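Local coordinates for protein transcriptional regulator ComR (Streptococcus vestibularis F0396, PDB 6HU8) that probably binds DNA to regulate competence genes, as an RNPP-family regulator that joins a helix-turn-helix domain to a peptide-binding tetratricopeptide domain, at residues A[179-184]-A[222-227]; A[168-173]-A[185-190]; A[212-217]-A[227-232]. All blocks are in the same frame, centred on the assembly; numbering follows the deposited sequence.

Interaction 1 of 3, residues A[179-184]-A[222-227]; sequences YDKKIF and SFKDFL
The Tyr179 ring points its hydroxyl end at Ser222. A water lies in the ring plane at that end, and Phe184 CB lies in the plane along the CD2-CE2 edge. Tyr179 OH is 4.1 Å from Ser222 OG, too far for a direct bond. The water lies between the two hydroxyls and bonds Tyr179 OH at 2.7 Å. Its 2.5 Å distance to Ser222 OG is so short that its exact position is doubtful. The Phe184 ring meets Ser222 OG obliquely, with CE2 4.0 Å from that oxygen. Tyr179 CG sits between its backbone N and carbonyl carbon (chi1 65°), which sends the ring toward Ser222.

The contact lies in the all-helical ComR tetratricopeptide region. It brings Tyr179 and the start of helix 181-192 against the loop leading into helix 226-240. Asp180 is the N-cap of the first helix. Its OD1 takes a nearly straight bond from Ile183 N (166°), from above the carboxylate plane, and a weak one from Lys182 N. A type II turn from Phe223 to Phe226 leads into the second.

On the exposed side the bent Lys181 chain meets the Lys224 chain at an oblique angle. Their NZ atoms are 3.8 Å apart. Both ammonium groups gather at Asp185, through long, weak ion pairs with its OD2.

Interaction 2 of 3, residues A[168-173]-A[185-190]; sequences YYFYHL and DRIVDR
Ile187 presents two branches to two aromatic rings. Its CG1 branch goes to Tyr169 and its CG2 methyl to Phe170. Tyr169 and Ile187 lie alongside, and their side chains slide past each other in opposite directions. The touching ring atom is Tyr169 CE2, 4.1 Å from Ile187 CG1 and 4.2 Å from Ile187 CB. The approach to this ring is oblique. Phe170 behaves differently. Its CB bond does not point at the other helix, but the far end of the ring reaches across. Phe170 CZ is 3.7 Å from Ile187 CG2, and Phe170 CE1 is 4.1 Å from the same methyl. This approach is oblique too. The planes of the two rings are turned about 42° apart.

Tyr169 has CG beside its carbonyl carbon and opposite the backbone N (chi1 160°). Phe170 has CG opposite the carbonyl carbon instead (chi1 -67°). The rings of these consecutive residues thus leave the helix differently, yet both end at Ile187.

Helices 160-173 and 181-192 run in opposite directions and follow each other through a short connection. They form a helical hairpin of the tetratricopeptide region. Neighbouring helices pack round the contact: Phe149 of helix 139-152 stacks on Tyr169 and touches Ile187, and Phe170 also packs on Ala212, Ile213 and Leu216 of helix 200-219.

All three touching residues are buried. Only carbon atoms meet between the two segments, so this contact is van der Waals packing of one isoleucine against two aromatic rings, without polar bonds between them.

Interaction 3 of 3, residues A[212-217]-A[227-232]; sequences AIAGLK and LTVIDK
Val229 is the centre of this contact and gives up 72 Å² to the other segment. It points toward helix 200-219 and meets Ile213, Ala214 and Lys217. Its two methyls divide the work. CG1 lies opposite the backbone N (chi1 178°) and is 4.0 Å from Ala214 CB. CG2 is 3.7 Å from Ile213 CG2, which is itself 4.0 Å from Val229 CG1. The CG2 methyl of Ile213 therefore sits against both methyls of Val229, and the two side chains cross at a slant.

Ala214 is the second main partner. Its methyl points toward the other helix, and its CA lies 6.5 Å from Val229 CA, the nearest backbone pair of the two segments. The helix axes come within 9.7 Å, and their directions differ by 158°, so the helices are nearly antiparallel. Helices 200-219 and 226-240 follow each other in the chain and form a helical hairpin of the tetratricopeptide region. Leu252 of helix 246-261 packs on Ala214, while Val188 and Val191 of helix 181-192 pack on Ile213.

Lys217 gives only its aliphatic part to Val229, with Lys217 CD 4.2 Å from Val229 CG2. Its chain bends at the last torsion (chi4 -64°). NZ then bonds Ser222 O and Lys224 O.

The contact thus combines a compact apolar patch of methyl groups with a buried lysine. The lysine's charged end is satisfied by the carbonyls of Ser222 and Lys224 in the connection between the helices, so the same side chain serves both the packing and the link between the helices.

Interactions 2 and 3 are buried and apolar, and each holds a helix to its next neighbour in the chain. Interaction 1 is partly buried. It joins the start of helix 181-192 to the loop before helix 226-240, and has a water between two hydroxyls and two lysine ammonium groups near Asp185. Helix 181-192 serves both interactions 1 and 2. Leu227 belongs to the segments of both 1 and 3. Asp185, in a segment of interaction 2, lies 3.3 Å by its OD2 from Lys224 NZ of interaction 1. Interactions 2 and 3 also meet directly, where Phe170 CZ packs 3.4 Å from Ile213 CG1. Their apolar packing is continuous, while interaction 1 is more polar and partly exposed.

Interaction 1 of 3, residues A[179-184]-A[222-227]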
loop_
_atom_site.group_PDB
_atom_site.type_symbol
_atom_site.label_atom_id
_atom_site.label_comp_id
_atom_site.label_asym_id
_atom_site.label_seq_id
_atom_site.Cartn_x
_atom_site.Cartn_y
_atom_site.Cartn_z
ATOM N N TYR A 179 -19.624 -2.744 -3.975
ATOM C CA TYR A 179 -18.346 -2.146 -4.328
ATOM C C TYR A 179 -18.285 -1.952 -5.833
ATOM O O TYR A 179 -18.982 -2.637 -6.584
ATOM C CB TYR A 179 -17.181 -3.036 -3.850
ATOM C CG TYR A 179 -17.111 -4.400 -4.534
ATOM C CD1 TYR A 179 -18.114 -5.361 -4.341
ATOM C CD2 TYR A 179 -16.050 -4.724 -5.370
ATOM C CE1 TYR A 179 -18.058 -6.607 -4.972
ATOM C CE2 TYR A 179 -15.982 -5.964 -6.004
ATOM C CZ TYR A 179 -16.992 -6.902 -5.799
ATOM O OH TYR A 179 -16.934 -8.125 -6.425
ATOM N N ASP A 180 -17.458 -1.012 -6.269
ATOM C CA ASP A 180 -17.232 -0.785 -7.690
ATOM C C ASP A 180 -16.472 -1.987 -8.235
ATOM O O ASP A 180 -15.257 -2.098 -8.059
ATOM C CB ASP A 180 -16.456 0.517 -7.917
ATOM C CG ASP A 180 -16.352 0.900 -9.391
ATOM O OD1 ASP A 180 -16.294 -0.006 -10.252
ATOM O OD2 ASP A 180 -16.310 2.120 -9.688
ATOM N N LYS A 181 -17.193 -2.874 -8.911
ATOM C CA LYS A 181 -16.635 -4.148 -9.326
ATOM C C LYS A 181 -15.579 -3.976 -10.404
ATOM O O LYS A 181 -14.631 -4.752 -10.472
ATOM C CB LYS A 181 -17.748 -5.079 -9.823
ATOM C CG LYS A 181 -17.511 -6.550 -9.534
ATOM C CD LYS A 181 -18.712 -7.400 -9.951
ATOM C CE LYS A 181 -18.726 -7.654 -11.457
ATOM N NZ LYS A 181 -17.535 -8.451 -11.884
ATOM N N LYS A 182 -15.745 -2.956 -11.244
ATOM C CA LYS A 182 -14.800 -2.695 -12.331
ATOM C C LYS A 182 -13.437 -2.292 -11.784
ATOM O O LYS A 182 -12.391 -2.756 -12.271
ATOM C CB LYS A 182 -15.327 -1.602 -13.269
ATOM C CG LYS A 182 -16.609 -1.978 -14.005
ATOM C CD LYS A 182 -17.196 -0.783 -14.777
ATOM C CE LYS A 182 -18.692 -1.001 -15.047
ATOM N NZ LYS A 182 -19.324 0.064 -15.888
ATOM N N ILE A 183 -13.456 -1.397 -10.796
ATOM C CA ILE A 183 -12.223 -0.932 -10.178
ATOM C C ILE A 183 -11.508 -2.085 -9.485
ATOM O O ILE A 183 -10.307 -2.299 -9.700
ATOM C CB ILE A 183 -12.481 0.186 -9.156
ATOM C CG1 ILE A 183 -12.937 1.471 -9.864
ATOM C CG2 ILE A 183 -11.230 0.437 -8.317
ATOM C CD1 ILE A 183 -13.153 2.616 -8.918
ATOM N N PHE A 184 -12.251 -2.826 -8.664
ATOM C CA PHE A 184 -11.678 -3.947 -7.922
ATOM C C PHE A 184 -10.987 -4.937 -8.857
ATOM O O PHE A 184 -9.812 -5.270 -8.670
ATOM C CB PHE A 184 -12.758 -4.656 -7.102
ATOM C CG PHE A 184 -12.237 -5.811 -6.274
ATOM C CD1 PHE A 184 -11.580 -5.581 -5.065
ATOM C CD2 PHE A 184 -12.401 -7.129 -6.703
ATOM C CE1 PHE A 184 -11.094 -6.645 -4.298
ATOM C CE2 PHE A 184 -11.918 -8.204 -5.941
ATOM C CZ PHE A 184 -11.271 -7.959 -4.737
ATOM N N SER A 222 -16.262 -12.890 -4.743
ATOM C CA SER A 222 -15.642 -12.712 -6.043
ATOM C C SER A 222 -14.639 -13.844 -6.234
ATOM O O SER A 222 -13.432 -13.625 -6.189
ATOM C CB SER A 222 -14.961 -11.345 -6.125
ATOM O OG SER A 222 -14.279 -11.167 -7.357
ATOM N N PHE A 223 -15.138 -15.057 -6.434
ATOM C CA PHE A 223 -14.279 -16.235 -6.315
ATOM C C PHE A 223 -13.440 -16.532 -7.559
ATOM O O PHE A 223 -12.548 -17.398 -7.515
ATOM C CB PHE A 223 -15.122 -17.457 -5.937
ATOM C CG PHE A 223 -15.566 -17.455 -4.500
ATOM C CD1 PHE A 223 -14.646 -17.611 -3.485
ATOM C CD2 PHE A 223 -16.892 -17.265 -4.168
ATOM C CE1 PHE A 223 -15.040 -17.600 -2.162
ATOM C CE2 PHE A 223 -17.292 -17.250 -2.850
ATOM C CZ PHE A 223 -16.361 -17.425 -1.846
ATOM N N LYS A 224 -13.688 -15.805 -8.651
ATOM C CA LYS A 224 -12.889 -15.997 -9.861
ATOM C C LYS A 224 -11.421 -15.683 -9.575
ATOM O O LYS A 224 -11.115 -14.700 -8.901
ATOM C CB LYS A 224 -13.405 -15.134 -11.015
ATOM C CG LYS A 224 -13.313 -13.618 -10.779
ATOM C CD LYS A 224 -13.108 -12.865 -12.091
ATOM C CE LYS A 224 -13.443 -11.380 -11.949
ATOM N NZ LYS A 224 -14.906 -11.180 -11.730
ATOM N N ASP A 225 -10.530 -16.547 -10.067
ATOM C CA ASP A 225 -9.081 -16.418 -9.883
ATOM C C ASP A 225 -8.600 -16.541 -8.426
ATOM O O ASP A 225 -7.457 -16.153 -8.130
ATOM C CB ASP A 225 -8.575 -15.081 -10.455
ATOM C CG ASP A 225 -8.740 -14.990 -11.959
ATOM O OD1 ASP A 225 -7.859 -15.504 -12.686
ATOM O OD2 ASP A 225 -9.750 -14.405 -12.407
ATOM N N PHE A 226 -9.435 -17.072 -7.525
ATOM C CA PHE A 226 -9.042 -17.127 -6.113
ATOM C C PHE A 226 -7.753 -17.933 -5.925
ATOM O O PHE A 226 -6.863 -17.514 -5.185
ATOM C CB PHE A 226 -10.151 -17.719 -5.225
ATOM C CG PHE A 226 -9.831 -17.666 -3.744
ATOM C CD1 PHE A 226 -9.122 -18.697 -3.130
ATOM C CD2 PHE A 226 -10.231 -16.587 -2.972
ATOM C CE1 PHE A 226 -8.814 -18.642 -1.779
ATOM C CE2 PHE A 226 -9.927 -16.524 -1.616
ATOM C CZ PHE A 226 -9.216 -17.559 -1.021
ATOM N N LEU A 227 -7.643 -19.076 -6.599
ATOM C CA LEU A 227 -6.454 -19.912 -6.442
ATOM C C LEU A 227 -5.259 -19.271 -7.135
ATOM O O LEU A 227 -4.114 -19.570 -6.815
ATOM C CB LEU A 227 -6.700 -21.321 -6.982
ATOM C CG LEU A 227 -7.768 -22.132 -6.250
ATOM C CD1 LEU A 227 -7.949 -23.501 -6.909
ATOM C CD2 LEU A 227 -7.399 -22.284 -4.778
HETATM O O HOH W 1 -15.321 -9.079 -8.372
#

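Interaction 2 of 3, residues A[168-173]-A[185-190]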
loop_
_atom_site.group_PDB
_atom_site.type_symbol
_atom_site.label_atom_id
_atom_site.label_comp_id
_atom_site.label_asym_id
_atom_site.label_seq_id
_atom_site.Cartn_x
_atom_site.Cartn_y
_atom_site.Cartn_z
ATOM N N TYR A 168 -4.614 0.800 1.196
ATOM C CA TYR A 168 -5.617 1.709 1.769
ATOM C C TYR A 168 -6.951 1.572 1.034
ATOM O O TYR A 168 -8.035 1.674 1.640
ATOM C CB TYR A 168 -5.135 3.162 1.711
ATOM C CG TYR A 168 -5.711 4.067 2.778
ATOM C CD1 TYR A 168 -5.803 3.645 4.104
ATOM C CD2 TYR A 168 -6.138 5.360 2.469
ATOM C CE1 TYR A 168 -6.318 4.479 5.087
ATOM C CE2 TYR A 168 -6.646 6.205 3.444
ATOM C CZ TYR A 168 -6.737 5.760 4.748
ATOM O OH TYR A 168 -7.236 6.599 5.711
ATOM N N TYR A 169 -6.870 1.346 -0.272
ATOM C CA TYR A 169 -8.067 1.097 -1.074
ATOM C C TYR A 169 -8.806 -0.149 -0.562
ATOM O O TYR A 169 -10.000 -0.085 -0.259
ATOM C CB TYR A 169 -7.700 0.958 -2.561
ATOM C CG TYR A 169 -8.753 0.238 -3.391
ATOM C CD1 TYR A 169 -10.048 0.756 -3.524
ATOM C CD2 TYR A 169 -8.451 -0.951 -4.049
ATOM C CE1 TYR A 169 -11.017 0.095 -4.279
ATOM C CE2 TYR A 169 -9.422 -1.628 -4.805
ATOM C CZ TYR A 169 -10.697 -1.096 -4.913
ATOM O OH TYR A 169 -11.652 -1.750 -5.655
ATOM N N PHE A 170 -8.101 -1.275 -0.442
ATOM C CA PHE A 170 -8.714 -2.499 0.085
ATOM C C PHE A 170 -9.297 -2.268 1.476
ATOM O O PHE A 170 -10.371 -2.788 1.810
ATOM C CB PHE A 170 -7.696 -3.644 0.115
ATOM C CG PHE A 170 -7.265 -4.091 -1.250
ATOM C CD1 PHE A 170 -8.179 -4.118 -2.301
ATOM C CD2 PHE A 170 -5.963 -4.477 -1.490
ATOM C CE1 PHE A 170 -7.805 -4.530 -3.572
ATOM C CE2 PHE A 170 -5.580 -4.895 -2.764
ATOM C CZ PHE A 170 -6.499 -4.908 -3.806
ATOM N N TYR A 171 -8.592 -1.464 2.270
ATOM C CA TYR A 171 -9.063 -1.058 3.592
ATOM C C TYR A 171 -10.422 -0.350 3.538
ATOM O O TYR A 171 -11.200 -0.449 4.485
ATOM C CB TYR A 171 -8.025 -0.154 4.240
ATOM C CG TYR A 171 -8.263 0.217 5.689
ATOM C CD1 TYR A 171 -8.205 -0.741 6.691
ATOM C CD2 TYR A 171 -8.473 1.543 6.059
ATOM C CE1 TYR A 171 -8.385 -0.396 8.030
ATOM C CE2 TYR A 171 -8.649 1.900 7.387
ATOM C CZ TYR A 171 -8.606 0.927 8.371
ATOM O OH TYR A 171 -8.783 1.278 9.694
ATOM N N HIS A 172 -10.703 0.361 2.445
ATOM C CA HIS A 172 -12.027 0.977 2.253
ATOM C C HIS A 172 -13.122 -0.078 2.053
ATOM O O HIS A 172 -14.289 0.143 2.391
ATOM C CB HIS A 172 -12.056 1.915 1.036
ATOM C CG HIS A 172 -11.427 3.246 1.272
ATOM N ND1 HIS A 172 -10.101 3.393 1.615
ATOM C CD2 HIS A 172 -11.941 4.498 1.206
ATOM C CE1 HIS A 172 -9.826 4.679 1.757
ATOM N NE2 HIS A 172 -10.924 5.371 1.506
ATOM N N LEU A 173 -12.745 -1.204 1.455
ATOM C CA LEU A 173 -13.715 -2.221 1.069
ATOM C C LEU A 173 -14.036 -3.168 2.208
ATOM O O LEU A 173 -14.974 -3.950 2.111
ATOM C CB LEU A 173 -13.203 -3.031 -0.120
ATOM C CG LEU A 173 -12.927 -2.253 -1.396
ATOM C CD1 LEU A 173 -12.606 -3.206 -2.525
ATOM C CD2 LEU A 173 -14.136 -1.390 -1.738
ATOM N N ASP A 185 -11.699 -5.385 -9.885
ATOM C CA ASP A 185 -11.128 -6.367 -10.801
ATOM C C ASP A 185 -9.904 -5.816 -11.530
ATOM O O ASP A 185 -8.949 -6.547 -11.784
ATOM C CB ASP A 185 -12.170 -6.845 -11.825
ATOM C CG ASP A 185 -13.301 -7.644 -11.189
ATOM O OD1 ASP A 185 -13.229 -7.936 -9.978
ATOM O OD2 ASP A 185 -14.269 -7.987 -11.904
ATOM N N ARG A 186 -9.925 -4.532 -11.877
ATOM C CA ARG A 186 -8.773 -3.939 -12.544
ATOM C C ARG A 186 -7.566 -3.934 -11.616
ATOM O O ARG A 186 -6.455 -4.273 -12.022
ATOM C CB ARG A 186 -9.067 -2.512 -13.006
ATOM C CG ARG A 186 -7.902 -1.865 -13.758
ATOM C CD ARG A 186 -7.650 -0.418 -13.318
ATOM N NE ARG A 186 -8.892 0.293 -13.006
ATOM C CZ ARG A 186 -9.591 1.022 -13.879
ATOM N NH1 ARG A 186 -10.707 1.635 -13.491
ATOM N NH2 ARG A 186 -9.177 1.140 -15.137
ATOM N N ILE A 187 -7.787 -3.544 -10.366
ATOM C CA ILE A 187 -6.682 -3.486 -9.410
ATOM C C ILE A 187 -6.133 -4.887 -9.129
ATOM O O ILE A 187 -4.919 -5.119 -9.224
ATOM C CB ILE A 187 -7.122 -2.805 -8.093
ATOM C CG1 ILE A 187 -7.321 -1.299 -8.309
ATOM C CG2 ILE A 187 -6.103 -3.024 -7.006
ATOM C CD1 ILE A 187 -6.071 -0.593 -8.782
ATOM N N VAL A 188 -7.029 -5.827 -8.812
ATOM C CA VAL A 188 -6.627 -7.207 -8.538
ATOM C C VAL A 188 -5.817 -7.757 -9.698
ATOM O O VAL A 188 -4.751 -8.333 -9.496
ATOM C CB VAL A 188 -7.844 -8.140 -8.284
ATOM C CG1 VAL A 188 -7.391 -9.588 -8.160
ATOM C CG2 VAL A 188 -8.590 -7.710 -7.034
ATOM N N ASP A 189 -6.317 -7.554 -10.916
ATOM C CA ASP A 189 -5.662 -8.103 -12.094
ATOM C C ASP A 189 -4.247 -7.548 -12.263
ATOM O O ASP A 189 -3.322 -8.270 -12.647
ATOM C CB ASP A 189 -6.498 -7.830 -13.348
ATOM C CG ASP A 189 -5.763 -8.199 -14.626
ATOM O OD1 ASP A 189 -5.619 -9.410 -14.898
ATOM O OD2 ASP A 189 -5.308 -7.279 -15.350
ATOM N N ARG A 190 -4.074 -6.268 -11.961
ATOM C CA ARG A 190 -2.769 -5.645 -12.129
ATOM C C ARG A 190 -1.839 -6.044 -10.986
ATOM O O ARG A 190 -0.637 -6.220 -11.188
ATOM C CB ARG A 190 -2.905 -4.122 -12.222
ATOM C CG ARG A 190 -1.667 -3.452 -12.772
ATOM C CD ARG A 190 -1.295 -4.052 -14.125
ATOM N NE ARG A 190 -2.190 -3.594 -15.189
ATOM C CZ ARG A 190 -2.199 -4.089 -16.426
ATOM N NH1 ARG A 190 -1.360 -5.067 -16.759
ATOM N NH2 ARG A 190 -3.048 -3.604 -17.331
#

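Interaction 3 of 3, residues A[212-217]-A[227-232]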
loop_
_atom_site.group_PDB
_atom_site.type_symbol
_atom_site.label_atom_id
_atom_site.label_comp_id
_atom_site.label_asym_id
_atom_site.label_seq_id
_atom_site.Cartn_x
_atom_site.Cartn_y
_atom_site.Cartn_z
ATOM N N ALA A 212 -5.110 -9.190 1.363
ATOM C CA ALA A 212 -6.335 -8.377 1.373
ATOM C C ALA A 212 -7.311 -8.797 0.277
ATOM O O ALA A 212 -8.515 -8.872 0.505
ATOM C CB ALA A 212 -5.994 -6.866 1.221
ATOM N N ILE A 213 -6.778 -9.031 -0.917
ATOM C CA ILE A 213 -7.551 -9.523 -2.052
ATOM C C ILE A 213 -8.234 -10.855 -1.728
ATOM O O ILE A 213 -9.418 -11.054 -2.008
ATOM C CB ILE A 213 -6.622 -9.684 -3.277
ATOM C CG1 ILE A 213 -6.188 -8.302 -3.791
ATOM C CG2 ILE A 213 -7.263 -10.540 -4.356
ATOM C CD1 ILE A 213 -5.031 -8.323 -4.775
ATOM N N ALA A 214 -7.495 -11.767 -1.108
ATOM C CA ALA A 214 -8.021 -13.110 -0.844
ATOM C C ALA A 214 -9.129 -13.044 0.192
ATOM O O ALA A 214 -10.181 -13.662 0.027
ATOM C CB ALA A 214 -6.909 -14.033 -0.390
ATOM N N GLY A 215 -8.920 -12.269 1.250
ATOM C CA GLY A 215 -9.986 -12.069 2.219
ATOM C C GLY A 215 -11.213 -11.402 1.608
ATOM O O GLY A 215 -12.356 -11.751 1.939
ATOM N N LEU A 216 -10.986 -10.440 0.715
ATOM C CA LEU A 216 -12.090 -9.732 0.076
ATOM C C LEU A 216 -12.827 -10.590 -0.937
ATOM O O LEU A 216 -14.063 -10.563 -0.996
ATOM C CB LEU A 216 -11.586 -8.454 -0.602
ATOM C CG LEU A 216 -11.337 -7.294 0.361
ATOM C CD1 LEU A 216 -10.614 -6.151 -0.361
ATOM C CD2 LEU A 216 -12.663 -6.834 0.966
ATOM N N LYS A 217 -12.080 -11.341 -1.743
ATOM C CA LYS A 217 -12.701 -12.268 -2.691
ATOM C C LYS A 217 -13.651 -13.237 -1.970
ATOM O O LYS A 217 -14.701 -13.607 -2.517
ATOM C CB LYS A 217 -11.636 -13.034 -3.489
ATOM C CG LYS A 217 -10.974 -12.193 -4.592
ATOM C CD LYS A 217 -10.295 -13.055 -5.643
ATOM C CE LYS A 217 -10.153 -12.319 -6.970
ATOM N NZ LYS A 217 -11.512 -12.013 -7.539
ATOM N N LEU A 227 -7.643 -19.076 -6.599
ATOM C CA LEU A 227 -6.454 -19.912 -6.442
ATOM C C LEU A 227 -5.259 -19.271 -7.135
ATOM O O LEU A 227 -4.114 -19.570 -6.815
ATOM C CB LEU A 227 -6.700 -21.321 -6.982
ATOM C CG LEU A 227 -7.768 -22.132 -6.250
ATOM C CD1 LEU A 227 -7.949 -23.501 -6.909
ATOM C CD2 LEU A 227 -7.399 -22.284 -4.778
ATOM N N THR A 228 -5.519 -18.377 -8.080
ATOM C CA THR A 228 -4.433 -17.626 -8.700
ATOM C C THR A 228 -3.848 -16.646 -7.675
ATOM O O THR A 228 -2.629 -16.423 -7.628
ATOM C CB THR A 228 -4.898 -16.891 -9.965
ATOM O OG1 THR A 228 -5.293 -17.862 -10.938
ATOM C CG2 THR A 228 -3.770 -16.069 -10.551
ATOM N N VAL A 229 -4.713 -16.096 -6.827
ATOM C CA VAL A 229 -4.237 -15.265 -5.728
ATOM C C VAL A 229 -3.443 -16.099 -4.724
ATOM O O VAL A 229 -2.389 -15.666 -4.251
ATOM C CB VAL A 229 -5.387 -14.554 -5.003
ATOM C CG1 VAL A 229 -4.855 -13.749 -3.833
ATOM C CG2 VAL A 229 -6.152 -13.654 -5.969
ATOM N N ILE A 230 -3.930 -17.291 -4.396
ATOM C CA ILE A 230 -3.178 -18.174 -3.491
ATOM C C ILE A 230 -1.799 -18.464 -4.064
ATOM O O ILE A 230 -0.794 -18.438 -3.351
ATOM C CB ILE A 230 -3.920 -19.516 -3.233
ATOM C CG1 ILE A 230 -5.279 -19.257 -2.560
ATOM C CG2 ILE A 230 -3.039 -20.486 -2.416
ATOM C CD1 ILE A 230 -5.161 -18.607 -1.180
ATOM N N ASP A 231 -1.763 -18.736 -5.365
ATOM C CA ASP A 231 -0.523 -19.078 -6.054
ATOM C C ASP A 231 0.503 -17.939 -5.987
ATOM O O ASP A 231 1.714 -18.162 -5.809
ATOM C CB ASP A 231 -0.832 -19.439 -7.508
ATOM C CG ASP A 231 -1.382 -20.854 -7.651
ATOM O OD1 ASP A 231 -1.088 -21.694 -6.783
ATOM O OD2 ASP A 231 -2.105 -21.127 -8.628
ATOM N N LYS A 232 0.013 -16.715 -6.124
ATOM C CA LYS A 232 0.901 -15.562 -6.098
ATOM C C LYS A 232 1.449 -15.383 -4.689
ATOM O O LYS A 232 2.645 -15.127 -4.503
ATOM C CB LYS A 232 0.177 -14.297 -6.561
ATOM C CG LYS A 232 1.132 -13.125 -6.865
ATOM C CD LYS A 232 1.713 -13.236 -8.260
ATOM C CE LYS A 232 2.569 -12.016 -8.630
ATOM N NZ LYS A 232 2.344 -11.630 -10.047
#